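Local coordinates for protein glycerate dehydrogenase/glyoxylate reductase (Thermus thermophilus, PDB 2CUK) that probably reduces glyoxylate and hydroxypyruvate with a nicotinamide cofactor, as a member of the D-isomer specific 2-hydroxyacid dehydrogenase family, at residues V68-V74 with I89-P95. Numbering follows the deposited sequence.
Sequences VIACYSV and IRVTHTP
His93 reaches across to the end of 68-74, where its ND1 donates to the carbonyl oxygen of Val74 at 2.8 Å. The acceptor lies close to the ring plane and the donor sits on a lone pair in the carbonyl plane, so the bond fixes the turn of the imidazole. With chi1 at 63°, CG is placed between the backbone N and the carbonyl carbon, which carries the ring out to that oxygen; CD of Pro95 covers one ring face, 3.4 Å above its centre. A leucine in place of His93 would probably leave the Val74 carbonyl without this donor and the end of 68-74 less firmly tied to 89-95. Beside it, Thr94 N donates to Ser73 O from above the carbonyl plane, and the Thr94 methyl CG2 rests 3.4 Å from Cys71 O.

Between these bonds and the strands, the chain from Cys71 to Ser73 bows away through an inverse gamma turn centred on Tyr72. A water bridges the gap, donating to Cys71 O and hydrogen-bonded to Thr92 OG1 at 2.9 Å. That same OG1 lies alongside Ala70, 3.2 Å from its CA. Earlier, Ile69 N bonds to Arg90 O, Thr92 N to Ile69 O, and Cys71 N to Thr92 O, in parallel register. On the face of Ile69 and Val91, Ile69 CG1 meets Ile89 CG2 at 3.8 Å, while Val91 packs on helix 81-85. On the other face, Val68 and Thr92 touch helix 283-301, and Arg90 turns outward to a salt bridge with Glu305.

Strand 68-70, helix 81-85 and strand 90-92 form a beta-alpha-beta crossover, which ends the parallel sheet of order 2-1-3-4-5 in the non-Rossmann, flavodoxin-like domain of this dehydrogenase family.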
# COMPACT_ATOMS: atom_id res chain seq x y z
N VAL A 68 26.57 -6.96 28.90
CA VAL A 68 26.12 -6.36 27.65
C VAL A 68 24.61 -6.19 27.54
O VAL A 68 23.83 -7.03 27.99
CB VAL A 68 26.59 -7.20 26.45
CG1 VAL A 68 26.07 -8.63 26.58
CG2 VAL A 68 26.10 -6.58 25.14
N ILE A 69 24.22 -5.08 26.93
CA ILE A 69 22.83 -4.78 26.69
C ILE A 69 22.71 -4.74 25.16
O ILE A 69 23.06 -3.74 24.53
CB ILE A 69 22.43 -3.40 27.26
CG1 ILE A 69 22.59 -3.40 28.78
CG2 ILE A 69 20.98 -3.08 26.89
CD1 ILE A 69 22.29 -2.06 29.42
N ALA A 70 22.27 -5.85 24.58
CA ALA A 70 22.12 -5.95 23.13
C ALA A 70 20.68 -5.59 22.78
O ALA A 70 19.78 -6.44 22.84
CB ALA A 70 22.45 -7.36 22.66
N CYS A 71 20.47 -4.33 22.43
CA CYS A 71 19.15 -3.82 22.09
C CYS A 71 18.51 -4.45 20.86
O CYS A 71 19.15 -4.60 19.82
CB CYS A 71 19.20 -2.31 21.89
SG CYS A 71 19.63 -1.41 23.39
N TYR A 72 17.24 -4.79 21.00
CA TYR A 72 16.47 -5.35 19.90
C TYR A 72 15.78 -4.14 19.28
O TYR A 72 14.56 -3.98 19.38
CB TYR A 72 15.43 -6.35 20.43
CG TYR A 72 14.64 -7.06 19.35
CD1 TYR A 72 15.25 -8.00 18.52
CD2 TYR A 72 13.29 -6.78 19.14
CE1 TYR A 72 14.54 -8.64 17.50
CE2 TYR A 72 12.57 -7.41 18.12
CZ TYR A 72 13.20 -8.33 17.31
OH TYR A 72 12.49 -8.94 16.29
N SER A 73 16.58 -3.27 18.67
CA SER A 73 16.10 -2.05 18.03
C SER A 73 17.29 -1.22 17.53
O SER A 73 18.43 -1.50 17.90
CB SER A 73 15.29 -1.21 19.02
OG SER A 73 16.07 -0.87 20.16
N VAL A 74 17.01 -0.23 16.69
CA VAL A 74 18.06 0.65 16.18
C VAL A 74 18.21 1.82 17.15
O VAL A 74 19.32 2.27 17.43
CB VAL A 74 17.73 1.18 14.75
CG1 VAL A 74 16.37 1.88 14.75
CG2 VAL A 74 18.82 2.14 14.30
N ILE A 89 29.48 -1.59 31.06
CA ILE A 89 28.55 -2.45 30.34
C ILE A 89 28.53 -2.04 28.88
O ILE A 89 28.46 -0.85 28.57
CB ILE A 89 27.12 -2.32 30.91
CG1 ILE A 89 27.12 -2.68 32.40
CG2 ILE A 89 26.17 -3.22 30.14
CD1 ILE A 89 25.80 -2.43 33.11
N ARG A 90 28.61 -3.01 27.97
CA ARG A 90 28.58 -2.69 26.55
C ARG A 90 27.14 -2.55 26.09
O ARG A 90 26.24 -3.22 26.61
CB ARG A 90 29.27 -3.79 25.73
CG ARG A 90 30.73 -4.03 26.07
CD ARG A 90 31.54 -2.73 26.06
NE ARG A 90 31.58 -2.10 24.74
CZ ARG A 90 32.26 -2.57 23.70
NH1 ARG A 90 32.96 -3.69 23.81
NH2 ARG A 90 32.25 -1.91 22.55
N VAL A 91 26.90 -1.67 25.12
CA VAL A 91 25.56 -1.47 24.60
C VAL A 91 25.61 -1.52 23.08
O VAL A 91 26.42 -0.83 22.46
CB VAL A 91 24.96 -0.11 25.05
CG1 VAL A 91 23.57 0.07 24.45
CG2 VAL A 91 24.87 -0.07 26.57
N THR A 92 24.76 -2.35 22.50
CA THR A 92 24.71 -2.50 21.05
C THR A 92 23.27 -2.35 20.55
O THR A 92 22.33 -2.35 21.34
CB THR A 92 25.23 -3.88 20.60
OG1 THR A 92 24.40 -4.91 21.16
CG2 THR A 92 26.67 -4.08 21.07
N HIS A 93 23.12 -2.23 19.24
CA HIS A 93 21.80 -2.10 18.63
C HIS A 93 21.77 -2.83 17.30
O HIS A 93 22.73 -3.53 16.95
CB HIS A 93 21.42 -0.62 18.45
CG HIS A 93 22.32 0.13 17.53
ND1 HIS A 93 21.88 1.22 16.79
CD2 HIS A 93 23.63 -0.02 17.23
CE1 HIS A 93 22.88 1.70 16.08
NE2 HIS A 93 23.96 0.97 16.33
N THR A 94 20.69 -2.68 16.55
CA THR A 94 20.56 -3.36 15.26
C THR A 94 20.35 -2.40 14.09
O THR A 94 19.27 -2.35 13.50
CB THR A 94 19.37 -4.35 15.31
OG1 THR A 94 18.14 -3.62 15.48
CG2 THR A 94 19.53 -5.32 16.48
N PRO A 95 21.39 -1.63 13.73
CA PRO A 95 21.31 -0.67 12.62
C PRO A 95 21.27 -1.32 11.23
O PRO A 95 21.83 -2.40 11.03
CB PRO A 95 22.57 0.17 12.81
CG PRO A 95 23.55 -0.85 13.31
CD PRO A 95 22.73 -1.61 14.34
O HOH W 1 22.14 -5.25 19.45